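DUF1611 domain-containing protein (PDB 2OBN) is of unknown function but pairs a Rossmann-like domain with a P-loop NTPase-like domain, a composition consistent with nucleotide binding. Local coordinates at residues L27-S33 / T54-V60; K97-G103 / D119-Q125; L110-A115 / I130-R134; K185-T189 / M218-Y222. The protein carries 2 engineered substitutions. The contacts are given in a common frame with arbitrary orientation. Residue numbers count along the deposited sequence, not the author numbering.

Contact 1 of 4, residues L27-S33 / T54-V60. Engineered in segment 54-60: Tyr57 (natural residue Lys), Tyr59 (natural residue Asp).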
# COMPACT_ATOMS: atom_id res chain seq x y z
N LEU B 27 -24.06 -9.77 1.29
CA LEU B 27 -25.04 -9.03 2.10
C LEU B 27 -25.00 -7.54 1.81
O LEU B 27 -26.02 -6.85 1.91
CB LEU B 27 -24.80 -9.27 3.58
CG LEU B 27 -24.98 -10.70 4.06
CD1 LEU B 27 -24.39 -10.87 5.47
CD2 LEU B 27 -26.44 -11.10 4.04
N ALA B 28 -23.83 -7.01 1.50
CA ALA B 28 -23.73 -5.59 1.17
C ALA B 28 -24.50 -5.33 -0.12
O ALA B 28 -25.25 -4.37 -0.22
CB ALA B 28 -22.29 -5.15 1.05
N LEU B 29 -24.32 -6.20 -1.11
CA LEU B 29 -25.05 -6.08 -2.38
C LEU B 29 -26.56 -6.19 -2.15
O LEU B 29 -27.34 -5.42 -2.71
CB LEU B 29 -24.58 -7.15 -3.38
CG LEU B 29 -23.11 -7.09 -3.84
CD1 LEU B 29 -22.81 -8.27 -4.77
CD2 LEU B 29 -22.78 -5.79 -4.53
N LEU B 30 -26.99 -7.16 -1.35
CA LEU B 30 -28.40 -7.31 -1.02
C LEU B 30 -28.94 -6.06 -0.30
O LEU B 30 -30.10 -5.70 -0.47
CB LEU B 30 -28.63 -8.54 -0.14
CG LEU B 30 -28.44 -9.90 -0.83
CD1 LEU B 30 -28.30 -11.00 0.20
CD2 LEU B 30 -29.58 -10.23 -1.83
N ARG B 31 -28.11 -5.42 0.51
CA ARG B 31 -28.53 -4.23 1.24
C ARG B 31 -28.55 -2.98 0.37
O ARG B 31 -29.39 -2.11 0.57
CB ARG B 31 -27.64 -4.03 2.48
CG ARG B 31 -27.98 -2.80 3.33
CD ARG B 31 -27.14 -2.68 4.61
NE ARG B 31 -27.73 -3.43 5.73
CZ ARG B 31 -27.28 -4.58 6.27
NH1 ARG B 31 -26.16 -5.18 5.86
NH2 ARG B 31 -27.96 -5.12 7.28
N TYR B 32 -27.64 -2.87 -0.61
CA TYR B 32 -27.55 -1.64 -1.38
C TYR B 32 -27.75 -1.67 -2.90
O TYR B 32 -28.06 -0.64 -3.49
CB TYR B 32 -26.21 -0.98 -1.06
CG TYR B 32 -26.02 -0.54 0.39
CD1 TYR B 32 -26.83 0.45 0.94
CD2 TYR B 32 -25.00 -1.07 1.17
CE1 TYR B 32 -26.64 0.88 2.24
CE2 TYR B 32 -24.82 -0.65 2.47
CZ TYR B 32 -25.64 0.34 3.00
OH TYR B 32 -25.46 0.76 4.30
N SER B 33 -27.61 -2.82 -3.56
CA SER B 33 -27.71 -2.86 -5.02
C SER B 33 -29.10 -2.61 -5.60
O SER B 33 -30.06 -3.25 -5.20
CB SER B 33 -27.20 -4.20 -5.54
OG SER B 33 -27.24 -4.25 -6.95
N THR B 54 -31.40 -11.92 8.07
CA THR B 54 -30.39 -10.87 7.87
C THR B 54 -30.76 -9.49 8.43
O THR B 54 -29.88 -8.73 8.83
CB THR B 54 -30.11 -10.64 6.37
OG1 THR B 54 -31.32 -10.19 5.74
CG2 THR B 54 -29.64 -11.91 5.71
N GLY B 55 -32.05 -9.16 8.43
CA GLY B 55 -32.50 -7.84 8.84
C GLY B 55 -32.51 -6.82 7.70
O GLY B 55 -32.73 -5.64 7.92
N ILE B 56 -32.24 -7.28 6.47
CA ILE B 56 -32.26 -6.43 5.28
C ILE B 56 -33.70 -6.40 4.75
O ILE B 56 -34.31 -7.46 4.57
CB ILE B 56 -31.33 -6.99 4.17
CG1 ILE B 56 -29.89 -7.08 4.68
CG2 ILE B 56 -31.43 -6.12 2.90
CD1 ILE B 56 -28.93 -7.80 3.72
N TYR B 57 -34.23 -5.21 4.50
CA TYR B 57 -35.63 -5.07 4.04
C TYR B 57 -35.77 -5.23 2.54
O TYR B 57 -35.93 -4.27 1.79
CB TYR B 57 -36.23 -3.76 4.52
CG TYR B 57 -36.26 -3.71 6.01
CD1 TYR B 57 -37.21 -4.44 6.71
CD2 TYR B 57 -35.35 -2.96 6.73
CE1 TYR B 57 -37.25 -4.42 8.09
CE2 TYR B 57 -35.37 -2.93 8.10
CZ TYR B 57 -36.32 -3.67 8.78
OH TYR B 57 -36.35 -3.64 10.16
N ARG B 58 -35.72 -6.49 2.13
CA ARG B 58 -35.79 -6.84 0.74
C ARG B 58 -36.15 -8.30 0.62
O ARG B 58 -35.72 -9.11 1.45
CB ARG B 58 -34.42 -6.61 0.10
CG ARG B 58 -34.33 -6.90 -1.38
CD ARG B 58 -32.94 -6.59 -1.88
NE ARG B 58 -32.94 -6.37 -3.32
CZ ARG B 58 -31.94 -5.82 -4.00
NH1 ARG B 58 -30.83 -5.42 -3.38
NH2 ARG B 58 -32.05 -5.65 -5.30
N TYR B 59 -36.95 -8.63 -0.38
CA TYR B 59 -37.26 -10.02 -0.63
C TYR B 59 -36.48 -10.50 -1.85
O TYR B 59 -36.46 -9.83 -2.90
CB TYR B 59 -38.74 -10.28 -0.85
CG TYR B 59 -38.95 -11.72 -1.27
CD1 TYR B 59 -38.66 -12.75 -0.39
CD2 TYR B 59 -39.39 -12.05 -2.55
CE1 TYR B 59 -38.80 -14.08 -0.76
CE2 TYR B 59 -39.55 -13.38 -2.93
CZ TYR B 59 -39.24 -14.39 -2.02
OH TYR B 59 -39.38 -15.72 -2.36
N VAL B 60 -35.79 -11.62 -1.65
CA VAL B 60 -35.12 -12.35 -2.72
C VAL B 60 -35.24 -13.82 -2.29
O VAL B 60 -34.92 -14.15 -1.14
CB VAL B 60 -33.62 -12.00 -2.89
CG1 VAL B 60 -33.02 -12.86 -4.01
CG2 VAL B 60 -33.41 -10.52 -3.18

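Contact 2 of 4, residues K97-G103 / D119-Q125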
# COMPACT_ATOMS: atom_id res chain seq x y z
N LYS B 97 -18.83 -23.20 -12.78
CA LYS B 97 -18.97 -23.90 -14.06
C LYS B 97 -20.43 -24.07 -14.49
O LYS B 97 -20.74 -23.94 -15.67
CB LYS B 97 -18.28 -25.26 -14.02
CG LYS B 97 -16.75 -25.16 -13.95
CD LYS B 97 -16.12 -26.53 -14.01
CE LYS B 97 -14.61 -26.45 -14.09
NZ LYS B 97 -14.04 -27.81 -14.35
N THR B 98 -21.31 -24.36 -13.53
CA THR B 98 -22.74 -24.52 -13.79
C THR B 98 -23.36 -23.22 -14.32
O THR B 98 -24.19 -23.25 -15.23
CB THR B 98 -23.49 -24.95 -12.51
OG1 THR B 98 -22.91 -26.16 -12.01
CG2 THR B 98 -24.98 -25.18 -12.79
N ALA B 99 -22.95 -22.09 -13.75
CA ALA B 99 -23.41 -20.80 -14.22
C ALA B 99 -22.92 -20.56 -15.66
O ALA B 99 -23.70 -20.13 -16.52
CB ALA B 99 -22.92 -19.69 -13.29
N LEU B 100 -21.66 -20.88 -15.91
CA LEU B 100 -21.08 -20.66 -17.24
C LEU B 100 -21.75 -21.50 -18.32
O LEU B 100 -22.06 -20.98 -19.39
CB LEU B 100 -19.56 -20.88 -17.23
CG LEU B 100 -18.76 -19.86 -16.42
CD1 LEU B 100 -17.28 -20.16 -16.51
CD2 LEU B 100 -19.01 -18.43 -16.89
N GLN B 101 -21.99 -22.78 -18.03
CA GLN B 101 -22.69 -23.65 -18.97
C GLN B 101 -24.14 -23.24 -19.21
O GLN B 101 -24.70 -23.59 -20.23
CB GLN B 101 -22.64 -25.12 -18.54
CG GLN B 101 -21.27 -25.75 -18.70
CD GLN B 101 -21.31 -27.27 -18.66
OE1 GLN B 101 -20.45 -27.93 -19.25
NE2 GLN B 101 -22.32 -27.82 -17.99
N ALA B 102 -24.74 -22.51 -18.26
CA ALA B 102 -26.10 -21.99 -18.42
C ALA B 102 -26.17 -20.66 -19.22
O ALA B 102 -27.24 -20.08 -19.34
CB ALA B 102 -26.73 -21.80 -17.04
N GLY B 103 -25.05 -20.19 -19.76
CA GLY B 103 -25.03 -18.94 -20.53
C GLY B 103 -24.96 -17.67 -19.69
O GLY B 103 -25.33 -16.60 -20.16
N ASP B 119 -10.26 -23.63 -17.85
CA ASP B 119 -11.41 -24.46 -17.48
C ASP B 119 -12.71 -23.67 -17.42
O ASP B 119 -13.79 -24.25 -17.56
CB ASP B 119 -11.17 -25.16 -16.13
CG ASP B 119 -9.83 -25.88 -16.07
OD1 ASP B 119 -8.78 -25.24 -16.31
OD2 ASP B 119 -9.83 -27.09 -15.74
N LEU B 120 -12.60 -22.36 -17.18
CA LEU B 120 -13.75 -21.46 -17.16
C LEU B 120 -13.94 -20.81 -18.53
O LEU B 120 -15.07 -20.78 -19.03
CB LEU B 120 -13.60 -20.40 -16.06
CG LEU B 120 -13.54 -20.92 -14.61
CD1 LEU B 120 -13.53 -19.74 -13.65
CD2 LEU B 120 -14.71 -21.85 -14.28
N ASN B 121 -12.87 -20.32 -19.15
CA ASN B 121 -12.97 -19.76 -20.52
C ASN B 121 -13.63 -20.67 -21.53
O ASN B 121 -14.32 -20.18 -22.42
CB ASN B 121 -11.60 -19.37 -21.09
CG ASN B 121 -11.17 -18.00 -20.67
OD1 ASN B 121 -12.01 -17.11 -20.45
ND2 ASN B 121 -9.86 -17.79 -20.57
N ALA B 122 -13.40 -21.97 -21.42
CA ALA B 122 -13.96 -22.95 -22.34
C ALA B 122 -15.48 -23.03 -22.24
O ALA B 122 -16.16 -23.25 -23.25
CB ALA B 122 -13.35 -24.32 -22.08
N LEU B 123 -16.01 -22.81 -21.04
CA LEU B 123 -17.44 -22.86 -20.78
C LEU B 123 -18.15 -21.52 -20.99
O LEU B 123 -19.38 -21.48 -21.02
CB LEU B 123 -17.68 -23.32 -19.35
CG LEU B 123 -16.97 -24.60 -18.91
CD1 LEU B 123 -17.38 -24.96 -17.49
CD2 LEU B 123 -17.25 -25.76 -19.86
N LEU B 124 -17.39 -20.44 -21.13
CA LEU B 124 -17.93 -19.09 -21.33
C LEU B 124 -18.54 -18.93 -22.73
O LEU B 124 -17.83 -18.93 -23.74
CB LEU B 124 -16.83 -18.06 -21.11
CG LEU B 124 -17.23 -16.59 -21.07
CD1 LEU B 124 -18.17 -16.31 -19.90
CD2 LEU B 124 -15.99 -15.73 -20.98
N GLN B 125 -19.86 -18.78 -22.77
CA GLN B 125 -20.60 -18.67 -24.02
C GLN B 125 -20.45 -17.29 -24.66
O GLN B 125 -20.23 -16.31 -23.95
CB GLN B 125 -22.07 -18.96 -23.76
CG GLN B 125 -22.31 -20.38 -23.27
CD GLN B 125 -23.79 -20.72 -23.10
OE1 GLN B 125 -24.15 -21.42 -22.15
NE2 GLN B 125 -24.64 -20.23 -24.00
O HOH W 1 -11.31 -27.29 -13.80
O HOH W 2 -21.38 -18.45 -20.22

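Contact 3 of 4, residues L110-A115 / I130-R134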
# COMPACT_ATOMS: atom_id res chain seq x y z
N LEU B 110 -12.97 -11.51 -5.71
CA LEU B 110 -11.87 -12.12 -4.99
C LEU B 110 -10.54 -11.66 -5.56
O LEU B 110 -10.50 -11.20 -6.71
CB LEU B 110 -11.94 -13.64 -5.09
CG LEU B 110 -13.18 -14.35 -4.54
CD1 LEU B 110 -12.98 -15.84 -4.75
CD2 LEU B 110 -13.38 -14.06 -3.08
N HIS B 111 -9.48 -11.79 -4.77
CA HIS B 111 -8.13 -11.42 -5.21
C HIS B 111 -7.67 -12.29 -6.38
O HIS B 111 -6.97 -11.80 -7.26
CB HIS B 111 -7.10 -11.54 -4.08
CG HIS B 111 -6.98 -10.33 -3.19
ND1 HIS B 111 -6.34 -9.17 -3.59
CD2 HIS B 111 -7.32 -10.14 -1.89
CE1 HIS B 111 -6.32 -8.31 -2.59
NE2 HIS B 111 -6.91 -8.87 -1.55
N THR B 112 -8.03 -13.57 -6.35
CA THR B 112 -7.62 -14.51 -7.41
C THR B 112 -8.44 -14.25 -8.69
O THR B 112 -9.68 -14.36 -8.67
CB THR B 112 -7.82 -15.97 -6.96
OG1 THR B 112 -7.06 -16.22 -5.77
CG2 THR B 112 -7.38 -16.94 -8.05
N PRO B 113 -7.76 -13.90 -9.80
CA PRO B 113 -8.48 -13.63 -11.05
C PRO B 113 -8.98 -14.90 -11.76
O PRO B 113 -8.25 -15.89 -11.85
CB PRO B 113 -7.42 -12.93 -11.90
CG PRO B 113 -6.14 -13.45 -11.41
CD PRO B 113 -6.31 -13.75 -9.95
N LEU B 114 -10.22 -14.86 -12.24
CA LEU B 114 -10.87 -16.00 -12.88
C LEU B 114 -11.10 -15.89 -14.40
O LEU B 114 -11.51 -16.88 -15.02
CB LEU B 114 -12.21 -16.23 -12.19
CG LEU B 114 -12.18 -16.63 -10.71
CD1 LEU B 114 -13.61 -16.75 -10.17
CD2 LEU B 114 -11.42 -17.92 -10.48
N ALA B 115 -10.84 -14.72 -14.98
CA ALA B 115 -11.08 -14.48 -16.41
C ALA B 115 -10.17 -15.25 -17.37
O ALA B 115 -10.55 -15.46 -18.51
CB ALA B 115 -10.99 -12.99 -16.71
N ILE B 130 -16.39 -12.59 -17.91
CA ILE B 130 -15.95 -12.84 -16.53
C ILE B 130 -15.22 -11.57 -16.07
O ILE B 130 -14.18 -11.20 -16.65
CB ILE B 130 -15.01 -14.07 -16.38
CG1 ILE B 130 -15.75 -15.35 -16.81
CG2 ILE B 130 -14.53 -14.20 -14.92
CD1 ILE B 130 -14.88 -16.61 -16.80
N TRP B 131 -15.78 -10.89 -15.07
CA TRP B 131 -15.21 -9.64 -14.53
C TRP B 131 -14.46 -9.83 -13.18
O TRP B 131 -15.07 -10.12 -12.14
CB TRP B 131 -16.31 -8.58 -14.42
CG TRP B 131 -15.86 -7.23 -13.86
CD1 TRP B 131 -14.64 -6.65 -14.02
CD2 TRP B 131 -16.67 -6.27 -13.15
NE1 TRP B 131 -14.62 -5.42 -13.40
CE2 TRP B 131 -15.85 -5.16 -12.86
CE3 TRP B 131 -18.01 -6.26 -12.70
CZ2 TRP B 131 -16.32 -4.04 -12.16
CZ3 TRP B 131 -18.47 -5.14 -11.99
CH2 TRP B 131 -17.63 -4.05 -11.72
N ASP B 132 -13.14 -9.64 -13.24
CA ASP B 132 -12.27 -9.69 -12.07
C ASP B 132 -12.18 -8.25 -11.59
O ASP B 132 -11.35 -7.45 -12.06
CB ASP B 132 -10.89 -10.26 -12.44
CG ASP B 132 -10.96 -11.72 -12.86
OD1 ASP B 132 -11.75 -12.48 -12.26
OD2 ASP B 132 -10.20 -12.12 -13.76
N VAL B 133 -13.07 -7.94 -10.66
CA VAL B 133 -13.22 -6.60 -10.10
C VAL B 133 -11.93 -6.05 -9.53
O VAL B 133 -11.63 -4.88 -9.72
CB VAL B 133 -14.32 -6.60 -9.00
CG1 VAL B 133 -14.44 -5.21 -8.33
CG2 VAL B 133 -15.65 -7.06 -9.58
N ARG B 134 -11.14 -6.90 -8.85
CA ARG B 134 -9.89 -6.44 -8.25
C ARG B 134 -8.73 -6.12 -9.21
O ARG B 134 -7.68 -5.71 -8.76
CB ARG B 134 -9.45 -7.38 -7.12
CG ARG B 134 -10.00 -6.97 -5.77
CD ARG B 134 -9.75 -8.04 -4.73
NE ARG B 134 -9.90 -7.57 -3.35
CZ ARG B 134 -10.31 -8.32 -2.32
NH1 ARG B 134 -10.74 -9.56 -2.49
NH2 ARG B 134 -10.37 -7.80 -1.11
O HOH W 3 -11.33 -9.81 -8.75

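Contact 4 of 4, residues K185-T189 / M218-Y222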
# COMPACT_ATOMS: atom_id res chain seq x y z
N LYS B 185 -21.14 13.19 -4.85
CA LYS B 185 -20.70 11.96 -5.49
C LYS B 185 -20.02 11.02 -4.50
O LYS B 185 -19.17 11.44 -3.71
CB LYS B 185 -19.72 12.20 -6.63
CG LYS B 185 -19.80 11.04 -7.63
CD LYS B 185 -18.65 10.90 -8.54
CE LYS B 185 -18.99 9.96 -9.71
NZ LYS B 185 -19.81 8.76 -9.38
N PHE B 186 -20.40 9.74 -4.56
CA PHE B 186 -19.81 8.68 -3.75
C PHE B 186 -18.74 8.01 -4.62
O PHE B 186 -18.99 7.74 -5.79
CB PHE B 186 -20.88 7.67 -3.33
CG PHE B 186 -20.31 6.40 -2.76
CD1 PHE B 186 -19.87 6.34 -1.46
CD2 PHE B 186 -20.19 5.26 -3.56
CE1 PHE B 186 -19.30 5.16 -0.94
CE2 PHE B 186 -19.64 4.09 -3.06
CZ PHE B 186 -19.19 4.05 -1.74
N LEU B 187 -17.55 7.76 -4.05
CA LEU B 187 -16.43 7.12 -4.76
C LEU B 187 -16.04 5.81 -4.09
O LEU B 187 -15.69 5.79 -2.92
CB LEU B 187 -15.22 8.05 -4.82
CG LEU B 187 -15.45 9.32 -5.64
CD1 LEU B 187 -14.23 10.20 -5.55
CD2 LEU B 187 -15.77 8.98 -7.07
N ALA B 188 -16.12 4.73 -4.86
CA ALA B 188 -15.85 3.39 -4.35
C ALA B 188 -14.37 3.08 -4.37
O ALA B 188 -13.68 3.42 -5.33
CB ALA B 188 -16.61 2.35 -5.18
N THR B 189 -13.90 2.42 -3.32
CA THR B 189 -12.49 2.09 -3.13
C THR B 189 -12.24 0.59 -2.77
O THR B 189 -11.10 0.21 -2.43
CB THR B 189 -11.93 2.96 -2.02
OG1 THR B 189 -12.66 2.70 -0.82
CG2 THR B 189 -12.04 4.43 -2.38
N MSE B 218 -8.96 8.90 -9.47
CA MSE B 218 -10.42 8.87 -9.38
C MSE B 218 -10.96 10.20 -8.87
O MSE B 218 -11.95 10.73 -9.39
CB MSE B 218 -10.86 7.73 -8.45
CG MSE B 218 -12.37 7.56 -8.30
SE MSE B 218 -12.83 6.02 -7.20
CE MSE B 218 -11.74 6.51 -5.73
N VAL B 219 -10.32 10.72 -7.84
CA VAL B 219 -10.70 11.99 -7.22
C VAL B 219 -10.55 13.17 -8.19
O VAL B 219 -11.38 14.08 -8.20
CB VAL B 219 -9.89 12.23 -5.92
CG1 VAL B 219 -10.02 13.65 -5.43
CG2 VAL B 219 -10.32 11.20 -4.82
N MSE B 220 -9.52 13.16 -9.02
CA MSE B 220 -9.36 14.23 -10.02
C MSE B 220 -10.37 14.11 -11.16
O MSE B 220 -10.70 15.10 -11.80
CB MSE B 220 -7.94 14.23 -10.60
CG MSE B 220 -6.85 14.54 -9.61
SE MSE B 220 -6.99 16.31 -8.90
CE MSE B 220 -6.51 17.34 -10.44
N ARG B 221 -10.87 12.90 -11.40
CA ARG B 221 -11.82 12.64 -12.47
C ARG B 221 -13.20 13.28 -12.24
O ARG B 221 -13.84 13.70 -13.19
CB ARG B 221 -11.92 11.11 -12.70
CG ARG B 221 -12.94 10.65 -13.75
CD ARG B 221 -12.47 9.39 -14.51
NE ARG B 221 -11.81 8.40 -13.67
N TYR B 222 -13.62 13.38 -10.98
CA TYR B 222 -14.95 13.93 -10.65
C TYR B 222 -14.93 15.23 -9.85
O TYR B 222 -15.92 15.95 -9.86
CB TYR B 222 -15.77 12.89 -9.87
CG TYR B 222 -15.88 11.58 -10.61
CD1 TYR B 222 -16.78 11.43 -11.68
CD2 TYR B 222 -15.09 10.48 -10.25
CE1 TYR B 222 -16.87 10.23 -12.39
CE2 TYR B 222 -15.18 9.28 -10.94
CZ TYR B 222 -16.06 9.15 -12.01
OH TYR B 222 -16.14 7.95 -12.67

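Contact 1 of 4, residues L27-S33 / T54-V60
In helix 24-32, Leu27 sets its CD2 against Thr54 CG2 at 3.7 Å, and its carbonyl O lies 3.6 Å from Ile56 CD1. Ile56 is the apolar knob of the loop: it points at the helix and fits between Leu27 and Leu30, its CD1 4.1 Å from Leu27 CD2 and 3.9 Å from Leu30 CB. Leu30 also reaches the far end of the loop, where its CD2 meets Val60 CG2 at 4.1 Å. Arg31 starts away from the loop, yet its guanidinium swings back and lays one face over Ile56, with NH2 3.8 Å from CG1. Thr54 OG1, hydrogen-bonded also to Leu50 O one turn back in helix 50-54, accepts from Ile56 N (3.1 Å), an ST turn that carries the chain through Gly55, at positive phi. The carbonyls of Leu30, in the last turn, and of Ser33, just past the helix, accept from Arg58: NH1 donates to Leu30 O at 3.0 Å and to Ser33 O at 2.9 Å, while NH2 adds a weak bond to Ser33 O at 3.1 Å. The engineered Tyr57 and Tyr59 make no contact with segment 27-33. Leu30 and Val60 both continue onto Val40 of strand 37-41, so the contact packs a helix and a strand-leading loop beside a parallel sheet, an arrangement characteristic of the alpha/beta layering of Rossmann-like domains.

Contact 2 of 4, residues K97-G103 / D119-Q125
Leu100, whose side chain points from helix 92-101 into the other segment, is the centre of this contact. Its CD1 rests 3.7 Å from Leu120 CB, its CB 3.7 Å from Leu123 CB, and its CD2 3.8 Å from Leu124 CD1, so three leucines of segment 119-125 pack against it. Leu123 returns the packing: its CD1 lies 3.6 Å from Lys97 CB, and its CD2 3.9 Å from Gln101 OE1, one helical turn apart. Lys97 runs outward along Leu120, with CG 3.9 Å from CD2, and ends at a water that accepts from NZ (2.8 Å) and donates to Asp119 OD2 (2.4 Å); the charges themselves stay beyond salt-bridge range. At the last turn a second water joins Leu100 O (2.7 Å) to Gln125 N (3.0 Å); Gly103, with positive phi, follows the helix in a Schellman motif. The contact lies at the surface. Beneath it, Leu120 and Leu124 continue onto Ile130 of the edge strand 130-132, whereas Thr98 and Ala99 lean on helix 66-69.

Contact 3 of 4, residues L110-A115 / I130-R134
Hydrogen bonding centres on Asp132, whose carboxylate receives two successive backbone amides of the facing loop: Leu114 N donates to OD1 at 2.8 Å and Ala115 N to OD2 at 2.9 Å. Asn108 ND2, at the end of neighbouring strand 105-108, also hydrogen-bonds to OD1. Further along, between the backbones, a water lies 2.6 Å from Leu110 O and accepts from Arg134 N (2.9 Å). Stacking dominates at that end. The Arg134 guanidinium lies flat on the His111 ring, centres 3.7 Å apart and planes at 9°, and Arg134 CD makes a CH-pi contact 3.9 Å from the ring centroid. Arg134 is salt-bridged to Asp204, and His111 NE2 is hydrogen-bonded to Asp209 of the second subunit, so the stacked pair sits at the dimer interface. At the other end, Ile130 CG2 approaches Leu114 CB and Ala115 CB, each at 4.1 Å. Strand 130-132 is the edge of the Rossmann-like parallel sheet, hydrogen-bonded to strand 105-108; the loop following that neighbour passes over it toward helix 118-121, while Trp131 and Val133 pack against helix 191-197.

Contact 4 of 4, residues K185-T189 / M218-Y222
Strand 185-187 and the last turn of helix 208-222 run almost antiparallel, at 163°, with axes 10.2 Å apart, and side chains fill the space between. The chief bump is Leu187, pointing from the strand into a hollow formed by Met218, Val219 and Tyr222. Its CD2 lies 3.9 Å from Met218 CG and 3.6 Å from Tyr222 CD2, and its CD1 reaches Val219 CG2 at 4.1 Å; three helix residues thus line that hollow. Met218, a selenomethionine, answers from the helix. It extends past Leu187 toward the chain beyond the strand, bringing SE to 3.3 Å from Ala188 O and CE to 4.0 Å from Thr189 CG2. At the opposite end Lys185 reaches out so that its end, CE and NZ, stands over one face of the Tyr222 ring. CE sits 3.4 Å from the ring centroid in a CH-pi contact, and NZ lies 4.6 Å from it, 14° off the normal, a cation-pi interaction. Phe186, between the two inward-facing strand residues, points to the other side of the sheet and packs on helix 166-179. Thr189 OG1 is hydrogen-bonded to Glu232 O, just past the end of adjacent strand 228-231. Helices thus lie on both faces of the parallel sheet, the three-layer alpha/beta/alpha sandwich of P-loop NTPase-like folds, with helix 208-222 part of the crossover from strand 184-187 to strand 228-231.

In the fold
From the N terminus, contact 1 closes first, joining helix 24-32 to the loop that leads into edge strand 62-63. Contacts 2 and 3 follow and cross: segments 97-103, 110-115, 119-125 and 130-134 alternate along the chain, and the two touch where Leu120 and Leu124 meet Leu114 and Ile130. Together they pack along the opposite edge of the Rossmann-like sheet, at strand 130-132, and contact 3 extends to the second subunit. Contact 4 comes last, in series with the others, and closes the excursion between strands 184-187 and 228-231 in the P-loop domain. Helix 191-197, within that excursion, packs against residues of contacts 1, 3 and 4, linking the two domains.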